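Local coordinates for protein membrane-bound protease PH1510 (Pyrococcus horikoshii, PDB 6M4B) that cleaves proteins such as casein and a stomatin homolog (in vitro), preferentially near hydrophobic or aromatic residues, here as its N-terminal protease domain with the nucleophile replaced, at residues E45-G50 with G78-A83; A84-A89 with T101-C106; A105-L110 with T152-L157. The protein carries 1 engineered substitution. One frame throughout, in Å; residues are numbered along the deposited sequence.

Contact 1. Residues E45-G50 with G78-A83. Engineered in segment 78-83: A83 (natural residue Ser).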
ATOM      1  N   GLU A  45      10.934 -15.576  10.653  1.00 39.37           N
ATOM      2  CA  GLU A  45      10.156 -16.617  11.311  1.00 46.65           C
ATOM      3  C   GLU A  45       9.080 -15.918  12.148  1.00 44.08           C
ATOM      4  O   GLU A  45       9.396 -15.212  13.102  1.00 43.82           O
ATOM      5  CB  GLU A  45      11.042 -17.486  12.194  1.00 45.54           C
ATOM      6  CG  GLU A  45      11.940 -18.423  11.389  1.00 50.38           C
ATOM      7  CD  GLU A  45      12.986 -19.155  12.239  1.00 52.92           C
ATOM      8  OE1 GLU A  45      13.124 -18.822  13.435  1.00 51.81           O
ATOM      9  OE2 GLU A  45      13.685 -20.047  11.708  1.00 59.60           O
ATOM     10  N   LEU A  46       7.826 -16.063  11.737  1.00 41.70           N
ATOM     11  CA  LEU A  46       6.758 -15.220  12.253  1.00 41.01           C
ATOM     12  C   LEU A  46       5.750 -16.053  13.023  1.00 41.13           C
ATOM     13  O   LEU A  46       5.365 -17.117  12.591  1.00 37.44           O
ATOM     14  CB  LEU A  46       6.042 -14.484  11.111  1.00 41.47           C
ATOM     15  CG  LEU A  46       4.897 -13.539  11.506  1.00 40.30           C
ATOM     16  CD1 LEU A  46       5.433 -12.300  12.201  1.00 40.12           C
ATOM     17  CD2 LEU A  46       4.117 -13.170  10.270  1.00 47.60           C
ATOM     18  N   ASP A  47       5.394 -15.573  14.212  1.00 49.69           N
ATOM     19  CA  ASP A  47       4.359 -16.186  15.048  1.00 51.34           C
ATOM     20  C   ASP A  47       3.607 -15.021  15.717  1.00 54.29           C
ATOM     21  O   ASP A  47       4.144 -14.317  16.588  1.00 49.82           O
ATOM     22  CB  ASP A  47       4.987 -17.117  16.096  1.00 56.32           C
ATOM     23  CG  ASP A  47       3.950 -17.920  16.886  1.00 55.39           C
ATOM     24  OD1 ASP A  47       2.763 -17.943  16.497  1.00 60.71           O
ATOM     25  OD2 ASP A  47       4.335 -18.603  17.865  1.00 58.75           O
ATOM     26  N   THR A  48       2.389 -14.782  15.268  1.00 47.28           N
ATOM     27  CA  THR A  48       1.637 -13.641  15.777  1.00 51.87           C
ATOM     28  C   THR A  48       0.159 -13.954  15.771  1.00 50.92           C
ATOM     29  O   THR A  48      -0.320 -14.649  14.883  1.00 48.03           O
ATOM     30  CB  THR A  48       1.918 -12.368  14.965  1.00 57.85           C
ATOM     31  OG1 THR A  48       1.222 -11.260  15.546  1.00 56.23           O
ATOM     32  CG2 THR A  48       1.492 -12.501  13.489  1.00 51.83           C
ATOM     33  N   PRO A  49      -0.571 -13.477  16.786  1.00 50.75           N
ATOM     34  CA  PRO A  49      -2.051 -13.567  16.725  1.00 51.02           C
ATOM     35  C   PRO A  49      -2.683 -12.347  16.017  1.00 48.55           C
ATOM     36  O   PRO A  49      -3.885 -12.344  15.769  1.00 50.33           O
ATOM     37  CB  PRO A  49      -2.457 -13.594  18.203  1.00 48.14           C
ATOM     38  CG  PRO A  49      -1.415 -12.710  18.844  1.00 50.68           C
ATOM     39  CD  PRO A  49      -0.109 -12.898  18.064  1.00 49.69           C
ATOM     40  N   GLY A  50      -1.880 -11.331  15.715  1.00 44.03           N
ATOM     41  CA  GLY A  50      -2.365 -10.124  15.103  1.00 46.89           C
ATOM     42  C   GLY A  50      -1.870  -8.923  15.856  1.00 46.44           C
ATOM     43  O   GLY A  50      -0.912  -9.019  16.633  1.00 48.76           O
ATOM     44  N   GLY A  78       3.116 -25.107  15.561  1.00 53.10           N
ATOM     45  CA  GLY A  78       2.274 -24.460  16.558  1.00 52.80           C
ATOM     46  C   GLY A  78       2.045 -22.974  16.318  1.00 49.89           C
ATOM     47  O   GLY A  78       1.059 -22.446  16.791  1.00 45.06           O
ATOM     48  N   ALA A  79       2.965 -22.299  15.611  1.00 45.21           N
ATOM     49  CA  ALA A  79       2.803 -20.880  15.304  1.00 43.61           C
ATOM     50  C   ALA A  79       1.606 -20.556  14.374  1.00 41.36           C
ATOM     51  O   ALA A  79       1.053 -21.408  13.648  1.00 37.89           O
ATOM     52  CB  ALA A  79       4.074 -20.320  14.698  1.00 44.10           C
ATOM     53  N   SER A  80       1.234 -19.292  14.358  1.00 43.55           N
ATOM     54  CA  SER A  80       0.263 -18.832  13.358  1.00 44.62           C
ATOM     55  C   SER A  80       0.645 -17.453  12.818  1.00 41.98           C
ATOM     56  O   SER A  80       1.444 -16.745  13.421  1.00 38.66           O
ATOM     57  CB  SER A  80      -1.139 -18.821  13.987  1.00 55.42           C
ATOM     58  OG  SER A  80      -1.123 -17.896  15.035  1.00 54.98           O
ATOM     59  N   ALA A  81       0.158 -17.141  11.616  1.00 40.55           N
ATOM     60  CA  ALA A  81       0.231 -15.771  11.075  1.00 41.72           C
ATOM     61  C   ALA A  81      -1.215 -15.383  10.902  1.00 42.99           C
ATOM     62  O   ALA A  81      -1.801 -15.519   9.830  1.00 40.67           O
ATOM     63  CB  ALA A  81       0.972 -15.742   9.750  1.00 45.20           C
ATOM     64  N   ALA A  82      -1.821 -15.031  12.025  1.00 43.92           N
ATOM     65  CA  ALA A  82      -3.269 -14.798  12.086  1.00 50.02           C
ATOM     66  C   ALA A  82      -3.495 -13.300  11.969  1.00 37.58           C
ATOM     67  O   ALA A  82      -2.638 -12.504  12.328  1.00 42.62           O
ATOM     68  CB  ALA A  82      -3.881 -15.378  13.375  1.00 45.84           C
ATOM     69  N   ALA A  83      -4.652 -12.940  11.465  1.00 40.40           N
ATOM     70  CA  ALA A  83      -5.130 -11.554  11.473  1.00 40.09           C
ATOM     71  C   ALA A  83      -4.110 -10.652  10.799  1.00 40.07           C
ATOM     72  O   ALA A  83      -3.747 -10.956   9.668  1.00 43.29           O
ATOM     73  CB  ALA A  83      -5.498 -11.116  12.904  1.00 40.04           C
TER

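Contact 2. Residues A84-A89 with T101-C106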
ATOM      1  N   ALA A  84      -3.638  -9.560  11.428  1.00 39.23           N
ATOM      2  CA  ALA A  84      -2.629  -8.712  10.807  1.00 38.85           C
ATOM      3  C   ALA A  84      -1.433  -9.489  10.229  1.00 40.13           C
ATOM      4  O   ALA A  84      -0.841  -9.058   9.247  1.00 46.35           O
ATOM      5  CB  ALA A  84      -2.113  -7.688  11.777  1.00 40.48           C
ATOM      6  N   GLY A  85      -1.110 -10.628  10.829  1.00 40.83           N
ATOM      7  CA  GLY A  85      -0.011 -11.462  10.386  1.00 42.06           C
ATOM      8  C   GLY A  85      -0.204 -12.046   8.994  1.00 46.08           C
ATOM      9  O   GLY A  85       0.790 -12.306   8.298  1.00 43.20           O
ATOM     10  N   THR A  86      -1.470 -12.318   8.621  1.00 40.22           N
ATOM     11  CA  THR A  86      -1.779 -12.858   7.321  1.00 36.56           C
ATOM     12  C   THR A  86      -1.380 -11.899   6.210  1.00 38.23           C
ATOM     13  O   THR A  86      -0.834 -12.328   5.201  1.00 36.13           O
ATOM     14  CB  THR A  86      -3.244 -13.164   7.251  1.00 36.17           C
ATOM     15  OG1 THR A  86      -3.546 -14.154   8.254  1.00 43.49           O
ATOM     16  CG2 THR A  86      -3.632 -13.702   5.925  1.00 37.47           C
ATOM     17  N   TYR A  87      -1.611 -10.594   6.441  1.00 39.16           N
ATOM     18  CA  TYR A  87      -1.312  -9.540   5.507  1.00 37.28           C
ATOM     19  C   TYR A  87       0.212  -9.386   5.325  1.00 37.33           C
ATOM     20  O   TYR A  87       0.674  -9.166   4.223  1.00 32.01           O
ATOM     21  CB  TYR A  87      -1.878  -8.171   5.979  1.00 38.05           C
ATOM     22  CG  TYR A  87      -3.416  -8.062   6.090  1.00 41.98           C
ATOM     23  CD1 TYR A  87      -4.113  -8.595   7.177  1.00 45.50           C
ATOM     24  CD2 TYR A  87      -4.153  -7.348   5.145  1.00 41.19           C
ATOM     25  CE1 TYR A  87      -5.484  -8.450   7.295  1.00 48.42           C
ATOM     26  CE2 TYR A  87      -5.506  -7.176   5.279  1.00 38.83           C
ATOM     27  CZ  TYR A  87      -6.163  -7.713   6.354  1.00 45.03           C
ATOM     28  OH  TYR A  87      -7.491  -7.563   6.469  1.00 42.87           O
ATOM     29  N   ILE A  88       0.977  -9.511   6.408  1.00 35.88           N
ATOM     30  CA  ILE A  88       2.440  -9.454   6.346  1.00 36.29           C
ATOM     31  C   ILE A  88       2.918 -10.568   5.430  1.00 35.91           C
ATOM     32  O   ILE A  88       3.681 -10.331   4.513  1.00 35.18           O
ATOM     33  CB  ILE A  88       3.055  -9.572   7.773  1.00 40.88           C
ATOM     34  CG1 ILE A  88       2.677  -8.343   8.642  1.00 40.34           C
ATOM     35  CG2 ILE A  88       4.590  -9.669   7.748  1.00 34.78           C
ATOM     36  CD1 ILE A  88       2.935  -8.511  10.130  1.00 38.62           C
ATOM     37  N   ALA A  89       2.385 -11.772   5.640  1.00 33.20           N
ATOM     38  CA  ALA A  89       2.675 -12.882   4.768  1.00 33.91           C
ATOM     39  C   ALA A  89       2.273 -12.637   3.306  1.00 37.74           C
ATOM     40  O   ALA A  89       3.148 -12.736   2.414  1.00 32.90           O
ATOM     41  CB  ALA A  89       2.009 -14.136   5.272  1.00 32.05           C
ATOM     42  N   THR A 101       1.085 -25.358  11.536  1.00 53.23           N
ATOM     43  CA  THR A 101       0.928 -23.909  11.709  1.00 47.25           C
ATOM     44  C   THR A 101      -0.370 -23.491  11.069  1.00 45.98           C
ATOM     45  O   THR A 101      -1.068 -24.293  10.477  1.00 44.53           O
ATOM     46  CB  THR A 101       2.103 -23.088  11.123  1.00 49.54           C
ATOM     47  OG1 THR A 101       2.255 -23.379   9.731  1.00 34.92           O
ATOM     48  CG2 THR A 101       3.385 -23.361  11.879  1.00 51.71           C
ATOM     49  N   SER A 102      -0.693 -22.222  11.198  1.00 44.66           N
ATOM     50  CA  SER A 102      -1.992 -21.739  10.771  1.00 48.72           C
ATOM     51  C   SER A 102      -1.853 -20.366  10.084  1.00 42.88           C
ATOM     52  O   SER A 102      -1.039 -19.531  10.478  1.00 41.91           O
ATOM     53  CB  SER A 102      -2.874 -21.607  12.019  1.00 47.70           C
ATOM     54  OG  SER A 102      -4.179 -21.314  11.637  1.00 65.42           O
ATOM     55  N   ILE A 103      -2.677 -20.112   9.083  1.00 38.84           N
ATOM     56  CA  ILE A 103      -2.714 -18.754   8.474  1.00 43.86           C
ATOM     57  C   ILE A 103      -4.171 -18.318   8.284  1.00 41.38           C
ATOM     58  O   ILE A 103      -5.037 -19.140   8.027  1.00 42.82           O
ATOM     59  CB  ILE A 103      -1.899 -18.707   7.153  1.00 37.59           C
ATOM     60  CG1 ILE A 103      -1.812 -17.287   6.602  1.00 41.25           C
ATOM     61  CG2 ILE A 103      -2.488 -19.638   6.112  1.00 40.83           C
ATOM     62  CD1 ILE A 103      -0.726 -17.132   5.570  1.00 41.57           C
ATOM     63  N   GLY A 104      -4.435 -17.029   8.401  1.00 42.33           N
ATOM     64  CA  GLY A 104      -5.795 -16.530   8.173  1.00 45.81           C
ATOM     65  C   GLY A 104      -6.486 -16.038   9.433  1.00 41.70           C
ATOM     66  O   GLY A 104      -5.829 -15.527  10.369  1.00 40.44           O
ATOM     67  N   ALA A 105      -7.811 -16.152   9.426  1.00 39.49           N
ATOM     68  CA  ALA A 105      -8.671 -15.596  10.483  1.00 41.10           C
ATOM     69  C   ALA A 105      -8.467 -14.121  10.614  1.00 39.60           C
ATOM     70  O   ALA A 105      -7.845 -13.638  11.597  1.00 43.77           O
ATOM     71  CB  ALA A 105      -8.424 -16.322  11.838  1.00 42.60           C
ATOM     72  N   CYS A 106      -8.960 -13.365   9.640  1.00 40.79           N
ATOM     73  CA  CYS A 106      -8.746 -11.881   9.654  1.00 38.25           C
ATOM     74  C   CYS A 106     -10.039 -11.042   9.732  1.00 39.62           C
ATOM     75  O   CYS A 106     -10.035  -9.867   9.280  1.00 37.97           O
ATOM     76  CB  CYS A 106      -7.990 -11.481   8.356  1.00 41.13           C
ATOM     77  SG  CYS A 106      -6.586 -12.524   8.009  1.00 47.79           S
TER
HETATM   78  O   HOH W   1      -8.435  -7.690   9.236  1.00 45.71           O

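Contact 3. Residues A105-L110 with T152-L157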
ATOM      1  N   ALA A 105      -7.811 -16.152   9.426  1.00 39.49           N
ATOM      2  CA  ALA A 105      -8.671 -15.596  10.483  1.00 41.10           C
ATOM      3  C   ALA A 105      -8.467 -14.121  10.614  1.00 39.60           C
ATOM      4  O   ALA A 105      -7.845 -13.638  11.597  1.00 43.77           O
ATOM      5  CB  ALA A 105      -8.424 -16.322  11.838  1.00 42.60           C
ATOM      6  N   CYS A 106      -8.960 -13.365   9.640  1.00 40.79           N
ATOM      7  CA  CYS A 106      -8.746 -11.881   9.654  1.00 38.25           C
ATOM      8  C   CYS A 106     -10.039 -11.042   9.732  1.00 39.62           C
ATOM      9  O   CYS A 106     -10.035  -9.867   9.280  1.00 37.97           O
ATOM     10  CB  CYS A 106      -7.990 -11.481   8.356  1.00 41.13           C
ATOM     11  SG  CYS A 106      -6.586 -12.524   8.009  1.00 47.79           S
ATOM     12  N   ARG A 107     -11.129 -11.620  10.227  1.00 42.87           N
ATOM     13  CA  ARG A 107     -12.352 -10.847  10.415  1.00 51.41           C
ATOM     14  C   ARG A 107     -11.982  -9.626  11.238  1.00 47.46           C
ATOM     15  O   ARG A 107     -11.481  -9.786  12.349  1.00 42.70           O
ATOM     16  CB  ARG A 107     -13.465 -11.619  11.111  1.00 54.46           C
ATOM     17  CG  ARG A 107     -14.798 -10.881  10.913  1.00 63.02           C
ATOM     18  CD  ARG A 107     -15.944 -11.530  11.678  1.00 73.39           C
ATOM     19  NE  ARG A 107     -16.200 -12.943  11.352  1.00 72.48           N
ATOM     20  CZ  ARG A 107     -16.699 -13.388  10.197  1.00 68.99           C
ATOM     21  NH1 ARG A 107     -16.964 -12.551   9.196  1.00 74.72           N
ATOM     22  NH2 ARG A 107     -16.913 -14.693  10.020  1.00 67.32           N
ATOM     23  N   PRO A 108     -12.139  -8.407  10.665  1.00 50.68           N
ATOM     24  CA  PRO A 108     -11.731  -7.211  11.427  1.00 54.50           C
ATOM     25  C   PRO A 108     -12.753  -6.936  12.530  1.00 53.70           C
ATOM     26  O   PRO A 108     -13.970  -6.843  12.260  1.00 53.82           O
ATOM     27  CB  PRO A 108     -11.670  -6.086  10.372  1.00 53.39           C
ATOM     28  CG  PRO A 108     -12.476  -6.580   9.229  1.00 53.31           C
ATOM     29  CD  PRO A 108     -12.704  -8.058   9.350  1.00 48.65           C
ATOM     30  N   ILE A 109     -12.247  -6.911  13.752  1.00 53.93           N
ATOM     31  CA  ILE A 109     -13.041  -6.693  14.947  1.00 64.16           C
ATOM     32  C   ILE A 109     -12.461  -5.553  15.804  1.00 61.93           C
ATOM     33  O   ILE A 109     -11.267  -5.307  15.804  1.00 65.60           O
ATOM     34  CB  ILE A 109     -13.138  -7.967  15.793  1.00 69.45           C
ATOM     35  CG1 ILE A 109     -11.785  -8.294  16.480  1.00 71.00           C
ATOM     36  CG2 ILE A 109     -13.728  -9.092  14.946  1.00 69.63           C
ATOM     37  CD1 ILE A 109     -11.786  -9.536  17.350  1.00 73.97           C
ATOM     38  N   LEU A 110     -13.323  -4.829  16.498  1.00 55.71           N
ATOM     39  CA  LEU A 110     -12.900  -3.632  17.265  1.00 53.75           C
ATOM     40  C   LEU A 110     -12.509  -4.006  18.702  1.00 50.97           C
ATOM     41  O   LEU A 110     -11.659  -3.375  19.296  1.00 65.94           O
ATOM     42  CB  LEU A 110     -14.026  -2.574  17.225  1.00 52.48           C
ATOM     43  CG  LEU A 110     -14.566  -2.118  15.862  1.00 49.05           C
ATOM     44  CD1 LEU A 110     -15.507  -0.899  16.002  1.00 50.87           C
ATOM     45  CD2 LEU A 110     -13.419  -1.779  14.941  1.00 48.73           C
ATOM     46  N   THR A 152     -14.175 -12.621   5.277  1.00 42.69           N
ATOM     47  CA  THR A 152     -15.634 -12.752   5.244  1.00 48.00           C
ATOM     48  C   THR A 152     -16.137 -14.000   5.994  1.00 52.83           C
ATOM     49  O   THR A 152     -17.246 -14.005   6.481  1.00 48.59           O
ATOM     50  CB  THR A 152     -16.164 -12.822   3.827  1.00 47.27           C
ATOM     51  OG1 THR A 152     -15.548 -13.936   3.156  1.00 47.27           O
ATOM     52  CG2 THR A 152     -15.916 -11.484   3.082  1.00 43.88           C
ATOM     53  N   LYS A 153     -15.317 -15.051   6.054  1.00 51.81           N
ATOM     54  CA  LYS A 153     -15.630 -16.295   6.748  1.00 49.25           C
ATOM     55  C   LYS A 153     -14.746 -16.500   7.959  1.00 46.90           C
ATOM     56  O   LYS A 153     -14.909 -17.454   8.684  1.00 50.00           O
ATOM     57  CB  LYS A 153     -15.497 -17.448   5.754  1.00 53.83           C
ATOM     58  CG  LYS A 153     -16.635 -17.406   4.774  1.00 56.22           C
ATOM     59  CD  LYS A 153     -16.648 -18.400   3.630  1.00 69.59           C
ATOM     60  CE  LYS A 153     -17.622 -17.897   2.559  1.00 85.15           C
ATOM     61  NZ  LYS A 153     -18.394 -18.963   1.839  1.00 92.21           N
ATOM     62  N   ASP A 154     -13.821 -15.593   8.221  1.00 46.69           N
ATOM     63  CA  ASP A 154     -12.799 -15.825   9.249  1.00 49.10           C
ATOM     64  C   ASP A 154     -12.008 -17.137   8.987  1.00 47.56           C
ATOM     65  O   ASP A 154     -11.521 -17.790   9.904  1.00 50.04           O
ATOM     66  CB  ASP A 154     -13.443 -15.804  10.657  1.00 50.41           C
ATOM     67  CG  ASP A 154     -12.491 -15.323  11.712  1.00 52.24           C
ATOM     68  OD1 ASP A 154     -11.645 -14.458  11.403  1.00 55.24           O
ATOM     69  OD2 ASP A 154     -12.556 -15.798  12.874  1.00 55.44           O
ATOM     70  N   LEU A 155     -11.897 -17.494   7.712  1.00 46.25           N
ATOM     71  CA  LEU A 155     -11.215 -18.693   7.289  1.00 44.69           C
ATOM     72  C   LEU A 155      -9.756 -18.703   7.783  1.00 47.43           C
ATOM     73  O   LEU A 155      -9.058 -17.698   7.757  1.00 40.54           O
ATOM     74  CB  LEU A 155     -11.268 -18.811   5.787  1.00 40.81           C
ATOM     75  CG  LEU A 155     -10.684 -20.088   5.178  1.00 43.66           C
ATOM     76  CD1 LEU A 155     -11.478 -21.317   5.574  1.00 46.83           C
ATOM     77  CD2 LEU A 155     -10.582 -19.976   3.647  1.00 37.20           C
ATOM     78  N   SER A 156      -9.372 -19.875   8.258  1.00 50.07           N
ATOM     79  CA  SER A 156      -8.048 -20.226   8.739  1.00 50.05           C
ATOM     80  C   SER A 156      -7.655 -21.486   7.974  1.00 51.39           C
ATOM     81  O   SER A 156      -8.494 -22.361   7.779  1.00 48.65           O
ATOM     82  CB  SER A 156      -8.127 -20.622  10.195  1.00 52.80           C
ATOM     83  OG  SER A 156      -7.001 -20.146  10.849  1.00 63.12           O
ATOM     84  N   LEU A 157      -6.403 -21.580   7.557  1.00 48.28           N
ATOM     85  CA  LEU A 157      -5.917 -22.711   6.760  1.00 45.87           C
ATOM     86  C   LEU A 157      -4.734 -23.355   7.430  1.00 39.29           C
ATOM     87  O   LEU A 157      -3.981 -22.687   8.108  1.00 45.49           O
ATOM     88  CB  LEU A 157      -5.519 -22.295   5.336  1.00 38.33           C
ATOM     89  CG  LEU A 157      -6.650 -21.771   4.425  1.00 46.57           C
ATOM     90  CD1 LEU A 157      -6.077 -21.413   3.060  1.00 44.58           C
ATOM     91  CD2 LEU A 157      -7.850 -22.730   4.285  1.00 45.04           C
TER

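Contact 1. Residues E45-G50 with G78-A83
D47 lays its carboxylate over the backbone of A79 and S80. Its CG stands anti to the backbone N (chi1 -173°), which carries the carboxylate toward 79-80. D47 OD1 accepts from S80 N at 3.0 Å; the donor comes from above the carboxylate plane, 43° out of it. The methyl of A79 lies on that same face, A79 CB being 3.3 Å from D47 CG, a close fit of an apolar tip on a flat polar one. Next along the chain the contact passes to the backbone. T48 N donates to S80 O at 2.9 Å, and A82 N reaches T48 O at 3.3 Å, making a single bridge of T48 with A81. S80 folds its OG between its own backbone N and carbonyl carbon, and from there it adds a weak bond to T48 O, which thus has two donors. Strand 41-47 belongs to the parallel sheet of the ClpP/crotonase fold and strand 80-82 to a smaller mixed sheet; segments 45-47 and 80-82 run at 63° to each other, and the bridge just past strand 45-47 links the two sheets. L46 also reaches across, its CD2 meeting A81 CB at 4.1 Å. The T48 hydroxyl turns back to its own chain: OG1 accepts from G50 N at 3.1 Å in an ST turn and also bonds G17 O. This turn leads into the substrate-binding residues that begin at G50, the glycine-rich loop that in ClpP-like peptidases lines the oxyanion hole. Near G50 stands A83, an engineered alanine at the nucleophile position, serine in the natural protein. Its CB points toward the loop, 3.5 Å from P49 O, and a side chain on G50 would run into that methyl.

Contact 2. Residues A84-A89 with T101-C106
T86 drives its side chain from the helix against G104 and C106, and here the contact is tight. Its OG1 lies anti to its own carbonyl carbon (chi1 -61°), which puts it beside the strand backbone, where G104 N gives T86 OG1 a weak, bent bond of 3.0 Å. The stronger partner of that hydroxyl is A81 O, so OG1 is held between two neighbouring strands. C106 SG presses on the same residue, 3.5 Å from T86 CB and 3.8 Å from T86 CG2. The I103 side chain crosses that of T86 obliquely, its CG1 nearest OG1. The helix 84-90 that carries these groups directly follows the nucleophile position of the ClpP-like fold; residues 84-89 cross strand 102-104 at 92°, so a single turn of helix meets the strand rather than a long ridge. T86 packs against the strand that leads into the substrate-binding residues A105 and C106. Away from the threonine the packing slackens on both flanks. A89 turns its methyl to the end of I103, which stretches its chain out to bring CD1 within 4.1 Å of A89 CB. On the other flank C106 CB lies obliquely to the Y87 ring, 4.1 Å from Y87 CE1. The sulfur is oblique to that ring too, C106 SG being 5.3 Å from the Y87 ring centroid in a sulfur-aromatic contact. F129, I133 and L136 of helix 123-139 pack on the tyrosine as well. Its far end is joined to the other segment through water: Y87 OH is 2.9 Å from a water molecule that donates to C106 O, so a solvent molecule bridges the phenol oxygen to the C106 carbonyl.

Contact 3. Residues A105-L110 with T152-L157
A105 and R107, in the substrate-binding run 105-110, dock on the turn that D154 forms after helix 144-152. A105 N donates to L155 O at 2.6 Å, continuing toward this turn the pairing of strands 102-104 and 156-157. In D154, whose positive phi marks the end of the helix, CG anti to the backbone N (chi1 -150°) carries the carboxylate toward 105-107. D154 OD1 accepts from R107 N at 3.1 Å, met on the anti side, and lies 3.7 Å from A105 CB. The R107 chain bends at chi3 and crosses D154 at about a right angle. The guanidinium does not pair with the carboxylate: R107 NE stays 4.8 Å from D154 OD1. Instead R107 NH1 donates to T152 O at 3.1 Å, approaching from above that carbonyl plane (73° out of it). D154 N sits over one face of the guanidinium, and R107 NH2 comes within 3.7 Å of D154 CB. An alanine at R107 would probably leave T152 O without this donor and open a gap over D154 CB, while the backbone bond to OD1 would remain. With E120 of strand 118-120 also touching R107, the run is held by backbone and side chain at the surface, as the substrate-binding segment beside the active site of a ClpP-like serine peptidase.

In the fold
Contacts 2 and 3 share A105 and C106: contact 2, which is buried, packs C106 against helix 84-90, while contact 3 ties A105 and R107 to a surface turn. Contact 1 is partly buried and joins strand 80-82 to the main sheet. All three reach the small mixed sheet 80-82, 102-104, 156-157, and the same strands link them, through A81 N to S102 O and I103 O to L157 N. Their chemistry follows their place: backbone bridging and one carboxylate in contact 1, methyls, sulfur and a ring in contact 2, polar and charged groups in contact 3. The engineered A83 of contact 1 lies close to C106.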